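PDB 3R5T: ferric vibriobactin ABC transporter, periplasmic ferric vibriobactin-binding protein from Vibrio cholerae, which binds the iron-loaded siderophore ferric vibriobactin in the periplasm and probably hands it to an ABC transporter for iron uptake. Local coordinates for residues Val31-Thr36 / Ile114-Ser119; Gly75-Glu80 / Asp98-Gln103; Ile90-Ile95 / Pro105-Ile110. All blocks are in the same frame, centred on the assembly; numbering follows the deposited sequence.

Reading from the N terminus, the six segments come in the order 31-36, 75-80, 90-95, 98-103, 105-110 and 114-119. Contact 1 joins the first to the last and closes a long loop, inside which the other two contacts nest. Those two cross, because 90-95 lies between the segments of contact 2 and 98-103 lies between those of contact 3. All belong to one lobe, built on a parallel sheet in which strand 89-93 neighbours strand 113-116. Contact 1 sets helix 31-39 beside the end of strand 113-116, contact 2 joins two loops, and contact 3 seats helix 104-108 on strand 89-93. Asp98, from contact 2, is hydrogen-bonded to both Thr32 and Tyr118 of contact 1.

Contact 1: residues Val31-Thr36 / Ile114-Ser119; sequences VTVTGT and ILVDYS. With VBN ((4S,5R)-N-{3-[(2,3-dihydroxybenzoyl)amino]propyl}-2-(2,3-dihydroxyphenyl)-N-[3-({[(4S,5R)-2-(2,3-dihydroxyphenyl)-5-met hyl-4,5-dihydro-1,3-oxazol-4-yl]carbonyl}amino)propyl]-5-methyl-4,5-dihydro-1,3-oxazole-4-carboxamide), chain B; MOH (methanol), chain D.
The methyl of Thr32 stands over one face of the Tyr118 ring, the two side chains crossing at about a right angle, and this CH-pi contact is the central interaction between 31-36 and 114-119. Thr32 CG2 is 3.5 Å from the ring centroid and only 8° off the ring normal. Thr32 CB comes within 3.4 Å of Tyr118 CE2. With chi1 at -60° the methyl swings anti to the backbone N and over the ring, while OG1 is left beside that N, near the phenol end.

Apolar contact continues at the ring edge. Val33 CG2 sits near the ring plane, 3.9 Å from Tyr118 CD2, and the same methyl is 4.1 Å from Val116 CG2.

The polar ends are satisfied by outside residues. Both Tyr118 OH and Thr32 OG1 are hydrogen-bonded to the carboxylate of Asp98, one to each oxygen, and both also to Arg269, which would restrict their rotation. Asp117 OD1 takes the backbone N of Ser119 at 2.9 Å, an Asx turn, and Ser119 OG at 2.7 Å, both from the same carboxylate face. Asp117 OD2 forms a salt bridge with Arg212. Asp117 N donates to the methanol O at 2.8 Å, nearly straight at 171°; this methanol, probably from the crystallisation liquor, also binds Gln129.

Val31, Thr32 and Tyr118 border the bound vibriobactin, the Tyr118 side chain about 6 Å from the Fe(III) ion. Thus the start of a helix and the loop leaving a parallel strand together build one wall of the siderophore pocket.

Contact 2: residues Gly75-Glu80 / Asp98-Gln103; sequences GSVDLE and DSARDQ. With VBN ((4S,5R)-N-{3-[(2,3-dihydroxybenzoyl)amino]propyl}-2-(2,3-dihydroxyphenyl)-N-[3-({[(4S,5R)-2-(2,3-dihydroxyphenyl)-5-met hyl-4,5-dihydro-1,3-oxazol-4-yl]carbonyl}amino)propyl]-5-methyl-4,5-dihydro-1,3-oxazole-4-carboxamide), chain B.
In the parallel-sheet lobe of this solute-binding protein, the Gln103 carboxamide approaches Val77 through OE1, its nearest atom, 4.2 Å from Val77 CG2. Gln103 is bent at chi2 (74°), which leaves OE1 within reach of that methyl; the two side chains run by each other in opposite directions. The other flat group, the Asp98 carboxylate, belongs to the siderophore site. Its oxygens are hydrogen-bonded elsewhere, OD1 among others to Ser93 OG, and Asp98 OD2 makes van der Waals contact at 3.6 Å with CAN, a catechol ring carbon of the bound vibriobactin.

The segments meet where two loops converge, and each carries a local motif. Asp78 is the N-cap of helix 79-85, and Ser99 OG accepts from Arg101 N at 3.2 Å with an N-H...O angle of 157°, an ST turn leading into the 3-10 segment 101-103.

Direct contact rests on a single methyl, Val77 CG2, which is 4.0 Å from buried Ala100 CB and 4.2 Å from Gln103 CG. Only 116 Å² is buried in all. Val77 also touches Trp72 of strand 69-73. A water bridges the two backbones, accepting from Gly75 N at 3.1 Å and donating a weak bond to Ser99 O at 3.3 Å.

Contact 3: residues Ile90-Ile95 / Pro105-Ile110; sequences IVVSMI and PLLQAI
Ile90 and Leu107 form the close part of this contact, the pair whose CA atoms lie nearest across the segments at 7.4 Å. The evidence for tight seating is at the end of the isoleucine: CD1 reaches 3.6 Å from the carbonyl oxygen of Leu107 and 4.2 Å from Leu107 CB. With chi1 near -62° and chi2 near 166°, the longer branch of Ile90 is extended, which carries its terminal methyl to the helix backbone. The two side chains cross at about a right angle. The leucine spreads the contact to a second strand residue, for Leu107 CD1 is 4.0 Å from Val92 CG2. Ile90, Val92 and Leu107 are all buried, and the 162 Å² interface is largely apolar, with one methyl lying against a backbone carbonyl. The carbonyl touched by Ile90 is already engaged within its own segment, where Ile110 N donates to Leu107 O at 2.8 Å.

The looser side begins at Ile110. It is partly exposed, and its CB comes no nearer than 4.3 Å to Ile90 CD1. The helix presents only one flank to the strand; the far flank, with Leu106, lies on the exposed surface of the protein. Ala109 N makes only weak bonds, to Pro105 O and Leu106 O.

Strand 89-93, helix 104-108 and strand 113-116 make up a beta-alpha-beta crossover between neighbouring parallel strands. Thr113 of the second strand touches Ile90, Val92 and Leu107 alike, while helix 79-85 packs from beside them, with Leu79 against Leu107 and Val82 against both Ile90 and Ile110.

Contact 1: residues Val31-Thr36 / Ile114-Ser119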
loop_
_atom_site.group_PDB
_atom_site.type_symbol
_atom_site.label_atom_id
_atom_site.label_comp_id
_atom_site.label_asym_id
_atom_site.label_seq_id
_atom_site.Cartn_x
_atom_site.Cartn_y
_atom_site.Cartn_z
ATOM N N VAL A 31 8.500 -2.040 6.175
ATOM C CA VAL A 31 8.622 -2.467 4.789
ATOM C C VAL A 31 7.561 -1.800 3.890
ATOM O O VAL A 31 7.843 -1.468 2.739
ATOM C CB VAL A 31 8.598 -4.025 4.705
ATOM C CG1 VAL A 31 7.224 -4.577 5.132
ATOM C CG2 VAL A 31 8.992 -4.517 3.306
ATOM N N THR A 32 6.362 -1.572 4.415
ATOM C CA THR A 32 5.335 -0.883 3.615
ATOM C C THR A 32 5.794 0.496 3.166
ATOM O O THR A 32 5.564 0.882 2.035
ATOM C CB THR A 32 4.000 -0.722 4.368
ATOM O OG1 THR A 32 3.503 -2.014 4.704
ATOM C CG2 THR A 32 2.964 -0.017 3.493
ATOM N N VAL A 33 6.460 1.235 4.045
ATOM C CA VAL A 33 6.785 2.616 3.727
ATOM C C VAL A 33 7.939 2.687 2.743
ATOM O O VAL A 33 8.077 3.667 2.013
ATOM C CB VAL A 33 7.140 3.364 4.992
ATOM C CG1 VAL A 33 7.648 4.765 4.674
ATOM C CG2 VAL A 33 5.915 3.422 5.894
ATOM N N THR A 34 8.769 1.647 2.716
ATOM C CA THR A 34 9.971 1.679 1.873
ATOM C C THR A 34 9.665 1.863 0.377
ATOM O O THR A 34 10.386 2.566 -0.340
ATOM C CB THR A 34 10.817 0.440 2.159
ATOM O OG1 THR A 34 11.187 0.484 3.535
ATOM C CG2 THR A 34 12.071 0.408 1.309
ATOM N N GLY A 35 8.588 1.242 -0.089
ATOM C CA GLY A 35 8.185 1.417 -1.470
ATOM C C GLY A 35 7.960 2.880 -1.857
ATOM O O GLY A 35 8.337 3.302 -2.947
ATOM N N THR A 36 7.375 3.655 -0.949
ATOM C CA THR A 36 7.105 5.052 -1.238
ATOM C C THR A 36 8.363 5.908 -1.115
ATOM O O THR A 36 8.552 6.858 -1.889
ATOM C CB THR A 36 5.904 5.550 -0.411
ATOM O OG1 THR A 36 4.742 4.825 -0.846
ATOM C CG2 THR A 36 5.661 7.049 -0.634
ATOM N N ILE A 114 10.453 9.550 12.933
ATOM C CA ILE A 114 9.111 10.004 12.569
ATOM C C ILE A 114 8.134 8.838 12.418
ATOM O O ILE A 114 8.537 7.695 12.154
ATOM C CB ILE A 114 9.120 10.891 11.302
ATOM C CG1 ILE A 114 9.559 10.092 10.052
ATOM C CG2 ILE A 114 9.970 12.147 11.559
ATOM C CD1 ILE A 114 9.312 10.856 8.730
ATOM N N LEU A 115 6.853 9.146 12.599
ATOM C CA LEU A 115 5.794 8.142 12.650
ATOM C C LEU A 115 4.664 8.541 11.692
ATOM O O LEU A 115 4.078 9.627 11.821
ATOM C CB LEU A 115 5.278 8.054 14.088
ATOM C CG LEU A 115 4.074 7.178 14.411
ATOM C CD1 LEU A 115 4.377 5.716 14.117
ATOM C CD2 LEU A 115 3.638 7.363 15.854
ATOM N N VAL A 116 4.373 7.649 10.739
ATOM C CA VAL A 116 3.371 7.873 9.702
ATOM C C VAL A 116 2.392 6.706 9.676
ATOM O O VAL A 116 2.723 5.577 10.047
ATOM C CB VAL A 116 4.023 8.049 8.300
ATOM C CG1 VAL A 116 4.918 9.287 8.290
ATOM C CG2 VAL A 116 4.815 6.795 7.896
ATOM N N ASP A 117 1.163 6.988 9.265
ATOM C CA ASP A 117 0.150 5.957 9.128
ATOM C C ASP A 117 -0.181 5.808 7.654
ATOM O O ASP A 117 -0.726 6.730 7.033
ATOM C CB ASP A 117 -1.091 6.332 9.931
ATOM C CG ASP A 117 -2.121 5.213 9.977
ATOM O OD1 ASP A 117 -1.925 4.177 9.302
ATOM O OD2 ASP A 117 -3.123 5.391 10.699
ATOM N N TYR A 118 0.170 4.666 7.080
ATOM C CA TYR A 118 -0.096 4.414 5.676
ATOM C C TYR A 118 -1.472 3.802 5.442
ATOM O O TYR A 118 -1.875 3.599 4.294
ATOM C CB TYR A 118 0.982 3.524 5.066
ATOM C CG TYR A 118 1.151 2.195 5.775
ATOM C CD1 TYR A 118 0.145 1.231 5.753
ATOM C CD2 TYR A 118 2.335 1.888 6.441
ATOM C CE1 TYR A 118 0.304 -0.003 6.391
ATOM C CE2 TYR A 118 2.505 0.674 7.080
ATOM C CZ TYR A 118 1.496 -0.286 7.057
ATOM O OH TYR A 118 1.700 -1.503 7.694
ATOM N N SER A 119 -2.187 3.494 6.522
ATOM C CA SER A 119 -3.410 2.703 6.392
ATOM C C SER A 119 -4.638 3.477 5.912
ATOM O O SER A 119 -5.628 2.869 5.536
ATOM C CB SER A 119 -3.730 1.971 7.712
ATOM O OG SER A 119 -4.208 2.857 8.722
HETATM C C VBN B . -1.931 -10.868 8.914
HETATM N N VBN B . -0.805 -8.648 9.386
HETATM O O VBN B . -2.951 -10.530 9.415
HETATM C CA VBN B . -0.652 -10.062 9.094
HETATM C CB VBN B . 0.236 -10.530 10.308
HETATM C CAB VBN B . 3.398 -10.381 2.165
HETATM O OAC VBN B . -5.926 -10.381 5.126
HETATM O OAD VBN B . 2.496 -11.997 6.355
HETATM O OAF VBN B . -2.239 -5.848 6.572
HETATM O OAG VBN B . -2.848 -4.058 10.866
HETATM O OAH VBN B . 0.326 -5.765 8.203
HETATM O OAI VBN B . -2.733 -8.423 7.030
HETATM O OAJ VBN B . -2.110 -6.318 9.544
HETATM O OAK VBN B . 0.365 -8.057 6.749
HETATM C CAL VBN B . -5.289 -6.297 4.454
HETATM C CAM VBN B . -1.132 -6.013 13.534
HETATM C CAN VBN B . 3.635 -5.516 6.528
HETATM C CAO VBN B . -4.170 -5.657 5.087
HETATM C CAP VBN B . -1.823 -4.952 12.882
HETATM C CAQ VBN B . 2.507 -5.149 7.334
HETATM C CAR VBN B . -5.570 -7.691 4.698
HETATM C CAS VBN B . -0.789 -7.179 12.835
HETATM C CAT VBN B . 3.655 -6.753 5.833
HETATM C CAU VBN B . -3.997 -12.982 7.230
HETATM C CAV VBN B . -0.646 -13.853 6.780
HETATM C CAW VBN B . -5.013 -11.834 7.355
HETATM C CAX VBN B . 0.638 -14.163 5.975
HETATM C CAY VBN B . -2.969 -13.080 8.360
HETATM C CAZ VBN B . -0.548 -12.628 7.704
HETATM N NBB VBN B . -4.552 -10.504 6.965
HETATM N NBC VBN B . 0.919 -13.100 5.013
HETATM N NBD VBN B . 1.393 -9.608 4.909
HETATM O OBF VBN B . 3.645 -9.215 4.390
HETATM C CBG VBN B . -5.121 -9.851 5.808
HETATM C CBH VBN B . 1.870 -12.032 5.335
HETATM C CBJ VBN B . -0.919 -8.582 10.820
HETATM C CBK VBN B . -3.336 -6.414 5.960
HETATM C CBL VBN B . -2.174 -5.069 11.525
HETATM C CBM VBN B . 1.433 -6.032 7.416
HETATM C CBN VBN B . -3.601 -7.730 6.199
HETATM C CBO VBN B . -1.842 -6.185 10.872
HETATM C CBP VBN B . 1.459 -7.224 6.743
HETATM C CBQ VBN B . -4.766 -8.394 5.536
HETATM C CBR VBN B . -1.105 -7.269 11.539
HETATM C CBS VBN B . 2.604 -7.588 5.902
HETATM C CBU VBN B . 3.304 -10.482 3.677
HETATM C CBW VBN B . 2.609 -8.959 5.288
HETATM C CBX VBN B . 1.894 -10.871 4.349
HETATM N NBY VBN B . -1.822 -12.172 8.269
HETATM O OG1 VBN B . -0.176 -9.621 11.420
HETATM C CG2 VBN B . 1.722 -10.755 10.073
HETATM C C MOH D . 0.079 9.998 9.647
HETATM O O MOH D . 0.675 9.587 8.420
#

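Contact 2: residues Gly75-Glu80 / Asp98-Gln103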
loop_
_atom_site.group_PDB
_atom_site.type_symbol
_atom_site.label_atom_id
_atom_site.label_comp_id
_atom_site.label_asym_id
_atom_site.label_seq_id
_atom_site.Cartn_x
_atom_site.Cartn_y
_atom_site.Cartn_z
ATOM N N GLY A 75 8.861 -7.107 13.543
ATOM C CA GLY A 75 8.578 -7.615 14.871
ATOM C C GLY A 75 9.769 -7.612 15.809
ATOM O O GLY A 75 9.598 -7.564 17.021
ATOM N N SER A 76 10.972 -7.638 15.247
ATOM C CA SER A 76 12.187 -7.792 16.038
ATOM C C SER A 76 13.251 -6.707 15.784
ATOM O O SER A 76 14.272 -7.000 15.162
ATOM C CB SER A 76 12.802 -9.183 15.779
ATOM O OG SER A 76 12.706 -9.577 14.407
ATOM N N VAL A 77 13.048 -5.478 16.274
ATOM C CA VAL A 77 13.967 -4.379 15.920
ATOM C C VAL A 77 15.395 -4.659 16.414
ATOM O O VAL A 77 15.609 -4.900 17.600
ATOM C CB VAL A 77 13.497 -3.025 16.468
ATOM C CG1 VAL A 77 14.545 -1.951 16.191
ATOM C CG2 VAL A 77 12.178 -2.633 15.840
ATOM N N ASP A 78 16.361 -4.613 15.500
ATOM C CA ASP A 78 17.764 -4.839 15.836
ATOM C C ASP A 78 18.454 -3.489 16.034
ATOM O O ASP A 78 18.858 -2.817 15.073
ATOM C CB ASP A 78 18.435 -5.665 14.729
ATOM C CG ASP A 78 19.891 -6.003 15.029
ATOM O OD1 ASP A 78 20.509 -5.336 15.883
ATOM O OD2 ASP A 78 20.417 -6.947 14.397
ATOM N N LEU A 79 18.557 -3.060 17.284
ATOM C CA LEU A 79 19.110 -1.733 17.557
ATOM C C LEU A 79 20.577 -1.608 17.146
ATOM O O LEU A 79 20.997 -0.534 16.709
ATOM C CB LEU A 79 18.970 -1.374 19.036
ATOM C CG LEU A 79 17.521 -1.192 19.510
ATOM C CD1 LEU A 79 17.498 -1.029 21.023
ATOM C CD2 LEU A 79 16.841 -0.013 18.806
ATOM N N GLU A 80 21.352 -2.680 17.295
ATOM C CA GLU A 80 22.757 -2.638 16.892
ATOM C C GLU A 80 22.835 -2.279 15.411
ATOM O O GLU A 80 23.646 -1.449 15.011
ATOM C CB GLU A 80 23.440 -3.977 17.164
ATOM C CG GLU A 80 24.859 -4.052 16.632
ATOM C CD GLU A 80 25.512 -5.377 16.956
ATOM O OE1 GLU A 80 25.429 -5.808 18.133
ATOM O OE2 GLU A 80 26.113 -5.995 16.044
ATOM N N ASP A 98 4.286 -4.380 10.424
ATOM C CA ASP A 98 5.604 -3.737 10.317
ATOM C C ASP A 98 5.757 -2.512 11.227
ATOM O O ASP A 98 6.747 -1.792 11.141
ATOM C CB ASP A 98 5.923 -3.367 8.849
ATOM C CG ASP A 98 4.910 -2.429 8.228
ATOM O OD1 ASP A 98 4.028 -1.922 8.935
ATOM O OD2 ASP A 98 5.015 -2.212 7.010
ATOM N N SER A 99 4.805 -2.309 12.135
ATOM C CA SER A 99 4.878 -1.164 13.047
ATOM C C SER A 99 5.886 -1.359 14.178
ATOM O O SER A 99 5.818 -2.347 14.911
ATOM C CB SER A 99 3.505 -0.857 13.648
ATOM O OG SER A 99 3.611 0.196 14.606
ATOM N N ALA A 100 6.815 -0.409 14.315
ATOM C CA ALA A 100 7.713 -0.352 15.460
ATOM C C ALA A 100 7.349 0.808 16.393
ATOM O O ALA A 100 8.228 1.399 17.034
ATOM C CB ALA A 100 9.151 -0.214 14.980
ATOM N N ARG A 101 6.056 1.146 16.460
ATOM C CA ARG A 101 5.593 2.290 17.233
ATOM C C ARG A 101 6.108 2.273 18.672
ATOM O O ARG A 101 6.551 3.304 19.186
ATOM C CB ARG A 101 4.065 2.375 17.206
ATOM C CG ARG A 101 3.503 3.525 18.014
ATOM C CD ARG A 101 2.019 3.729 17.744
ATOM N NE ARG A 101 1.486 4.793 18.591
ATOM C CZ ARG A 101 0.193 4.971 18.848
ATOM N NH1 ARG A 101 -0.192 5.961 19.642
ATOM N NH2 ARG A 101 -0.712 4.153 18.321
ATOM N N ASP A 102 6.076 1.110 19.321
ATOM C CA ASP A 102 6.467 1.038 20.731
ATOM C C ASP A 102 7.971 1.179 20.967
ATOM O O ASP A 102 8.409 1.382 22.097
ATOM C CB ASP A 102 5.960 -0.257 21.370
ATOM C CG ASP A 102 4.452 -0.285 21.501
ATOM O OD1 ASP A 102 3.816 0.772 21.295
ATOM O OD2 ASP A 102 3.905 -1.364 21.807
ATOM N N GLN A 103 8.749 1.072 19.901
ATOM C CA GLN A 103 10.201 1.201 19.978
ATOM C C GLN A 103 10.684 2.620 19.677
ATOM O O GLN A 103 11.889 2.882 19.652
ATOM C CB GLN A 103 10.871 0.205 19.030
ATOM C CG GLN A 103 10.762 -1.250 19.490
ATOM C CD GLN A 103 9.375 -1.833 19.296
ATOM O OE1 GLN A 103 8.818 -1.769 18.205
ATOM N NE2 GLN A 103 8.816 -2.419 20.355
HETATM C C VBN B . -1.931 -10.868 8.914
HETATM N N VBN B . -0.805 -8.648 9.386
HETATM O O VBN B . -2.951 -10.530 9.415
HETATM C CA VBN B . -0.652 -10.062 9.094
HETATM C CB VBN B . 0.236 -10.530 10.308
HETATM C CAB VBN B . 3.398 -10.381 2.165
HETATM O OAC VBN B . -5.926 -10.381 5.126
HETATM O OAD VBN B . 2.496 -11.997 6.355
HETATM O OAF VBN B . -2.239 -5.848 6.572
HETATM O OAG VBN B . -2.848 -4.058 10.866
HETATM O OAH VBN B . 0.326 -5.765 8.203
HETATM O OAI VBN B . -2.733 -8.423 7.030
HETATM O OAJ VBN B . -2.110 -6.318 9.544
HETATM O OAK VBN B . 0.365 -8.057 6.749
HETATM C CAL VBN B . -5.289 -6.297 4.454
HETATM C CAM VBN B . -1.132 -6.013 13.534
HETATM C CAN VBN B . 3.635 -5.516 6.528
HETATM C CAO VBN B . -4.170 -5.657 5.087
HETATM C CAP VBN B . -1.823 -4.952 12.882
HETATM C CAQ VBN B . 2.507 -5.149 7.334
HETATM C CAR VBN B . -5.570 -7.691 4.698
HETATM C CAS VBN B . -0.789 -7.179 12.835
HETATM C CAT VBN B . 3.655 -6.753 5.833
HETATM C CAU VBN B . -3.997 -12.982 7.230
HETATM C CAV VBN B . -0.646 -13.853 6.780
HETATM C CAW VBN B . -5.013 -11.834 7.355
HETATM C CAX VBN B . 0.638 -14.163 5.975
HETATM C CAY VBN B . -2.969 -13.080 8.360
HETATM C CAZ VBN B . -0.548 -12.628 7.704
HETATM N NBB VBN B . -4.552 -10.504 6.965
HETATM N NBC VBN B . 0.919 -13.100 5.013
HETATM N NBD VBN B . 1.393 -9.608 4.909
HETATM O OBF VBN B . 3.645 -9.215 4.390
HETATM C CBG VBN B . -5.121 -9.851 5.808
HETATM C CBH VBN B . 1.870 -12.032 5.335
HETATM C CBJ VBN B . -0.919 -8.582 10.820
HETATM C CBK VBN B . -3.336 -6.414 5.960
HETATM C CBL VBN B . -2.174 -5.069 11.525
HETATM C CBM VBN B . 1.433 -6.032 7.416
HETATM C CBN VBN B . -3.601 -7.730 6.199
HETATM C CBO VBN B . -1.842 -6.185 10.872
HETATM C CBP VBN B . 1.459 -7.224 6.743
HETATM C CBQ VBN B . -4.766 -8.394 5.536
HETATM C CBR VBN B . -1.105 -7.269 11.539
HETATM C CBS VBN B . 2.604 -7.588 5.902
HETATM C CBU VBN B . 3.304 -10.482 3.677
HETATM C CBW VBN B . 2.609 -8.959 5.288
HETATM C CBX VBN B . 1.894 -10.871 4.349
HETATM N NBY VBN B . -1.822 -12.172 8.269
HETATM O OG1 VBN B . -0.176 -9.621 11.420
HETATM C CG2 VBN B . 1.722 -10.755 10.073
HETATM O O HOH W 1 8.535 -4.106 14.113
#

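Contact 3: residues Ile90-Ile95 / Pro105-Ile110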
loop_
_atom_site.group_PDB
_atom_site.type_symbol
_atom_site.label_atom_id
_atom_site.label_comp_id
_atom_site.label_asym_id
_atom_site.label_seq_id
_atom_site.Cartn_x
_atom_site.Cartn_y
_atom_site.Cartn_z
ATOM N N ILE A 90 14.836 8.072 10.924
ATOM C CA ILE A 90 14.269 6.731 11.069
ATOM C C ILE A 90 12.757 6.821 10.893
ATOM O O ILE A 90 12.108 7.653 11.534
ATOM C CB ILE A 90 14.609 6.126 12.461
ATOM C CG1 ILE A 90 16.123 5.969 12.610
ATOM C CG2 ILE A 90 13.931 4.759 12.654
ATOM C CD1 ILE A 90 16.582 5.714 14.040
ATOM N N VAL A 91 12.200 5.988 10.009
ATOM C CA VAL A 91 10.773 6.047 9.712
ATOM C C VAL A 91 10.033 4.856 10.275
ATOM O O VAL A 91 10.492 3.716 10.139
ATOM C CB VAL A 91 10.502 6.144 8.195
ATOM C CG1 VAL A 91 9.026 6.394 7.948
ATOM C CG2 VAL A 91 11.358 7.249 7.574
ATOM N N VAL A 92 8.921 5.142 10.949
ATOM C CA VAL A 92 8.127 4.140 11.662
ATOM C C VAL A 92 6.672 4.230 11.228
ATOM O O VAL A 92 6.173 5.318 10.980
ATOM C CB VAL A 92 8.217 4.372 13.202
ATOM C CG1 VAL A 92 7.446 3.324 13.969
ATOM C CG2 VAL A 92 9.671 4.391 13.685
ATOM N N SER A 93 5.994 3.091 11.135
ATOM C CA SER A 93 4.578 3.063 10.799
ATOM C C SER A 93 3.729 2.946 12.041
ATOM O O SER A 93 4.157 2.386 13.059
ATOM C CB SER A 93 4.259 1.937 9.816
ATOM O OG SER A 93 4.467 0.679 10.415
ATOM N N MET A 94 2.515 3.480 11.934
ATOM C CA MET A 94 1.581 3.587 13.049
ATOM C C MET A 94 0.865 2.277 13.384
ATOM O O MET A 94 0.642 1.958 14.556
ATOM C CB MET A 94 0.540 4.651 12.689
ATOM C CG MET A 94 -0.456 4.977 13.777
ATOM S SD MET A 94 0.345 5.907 15.087
ATOM C CE MET A 94 -1.081 6.535 15.966
ATOM N N ILE A 95 0.487 1.533 12.347
ATOM C CA ILE A 95 -0.294 0.300 12.520
ATOM C C ILE A 95 -0.046 -0.668 11.376
ATOM O O ILE A 95 0.061 -0.257 10.213
ATOM C CB ILE A 95 -1.808 0.596 12.649
ATOM C CG1 ILE A 95 -2.611 -0.692 12.835
ATOM C CG2 ILE A 95 -2.301 1.368 11.421
ATOM C CD1 ILE A 95 -4.052 -0.447 13.343
ATOM N N PRO A 105 10.907 5.482 21.426
ATOM C CA PRO A 105 11.869 6.089 22.354
ATOM C C PRO A 105 13.291 5.530 22.207
ATOM O O PRO A 105 14.257 6.286 22.331
ATOM C CB PRO A 105 11.285 5.746 23.728
ATOM C CG PRO A 105 9.804 5.636 23.474
ATOM C CD PRO A 105 9.727 4.949 22.133
ATOM N N LEU A 106 13.425 4.235 21.949
ATOM C CA LEU A 106 14.753 3.659 21.750
ATOM C C LEU A 106 15.371 4.153 20.449
ATOM O O LEU A 106 16.563 4.452 20.388
ATOM C CB LEU A 106 14.711 2.125 21.791
ATOM C CG LEU A 106 14.427 1.519 23.163
ATOM C CD1 LEU A 106 13.977 0.055 23.060
ATOM C CD2 LEU A 106 15.668 1.642 24.039
ATOM N N LEU A 107 14.548 4.284 19.409
ATOM C CA LEU A 107 15.036 4.707 18.103
ATOM C C LEU A 107 15.401 6.194 18.082
ATOM O O LEU A 107 16.398 6.590 17.481
ATOM C CB LEU A 107 13.994 4.401 17.028
ATOM C CG LEU A 107 13.719 2.906 16.796
ATOM C CD1 LEU A 107 12.418 2.707 16.044
ATOM C CD2 LEU A 107 14.883 2.258 16.050
ATOM N N GLN A 108 14.590 7.012 18.742
ATOM C CA GLN A 108 14.834 8.452 18.793
ATOM C C GLN A 108 16.155 8.770 19.497
ATOM O O GLN A 108 16.751 9.820 19.262
ATOM C CB GLN A 108 13.648 9.169 19.451
ATOM C CG GLN A 108 13.807 10.684 19.618
ATOM C CD GLN A 108 13.819 11.457 18.305
ATOM O OE1 GLN A 108 13.068 11.161 17.364
ATOM N NE2 GLN A 108 14.666 12.480 18.249
ATOM N N ALA A 109 16.617 7.862 20.354
ATOM C CA ALA A 109 17.914 8.022 21.007
ATOM C C ALA A 109 19.045 7.938 19.992
ATOM O O ALA A 109 20.163 8.396 20.256
ATOM C CB ALA A 109 18.098 6.964 22.101
ATOM N N ILE A 110 18.756 7.345 18.837
ATOM C CA ILE A 110 19.748 7.135 17.788
ATOM C C ILE A 110 19.739 8.215 16.713
ATOM O O ILE A 110 20.790 8.699 16.303
ATOM C CB ILE A 110 19.544 5.771 17.094
ATOM C CG1 ILE A 110 19.422 4.653 18.137
ATOM C CG2 ILE A 110 20.675 5.511 16.103
ATOM C CD1 ILE A 110 19.181 3.266 17.546
#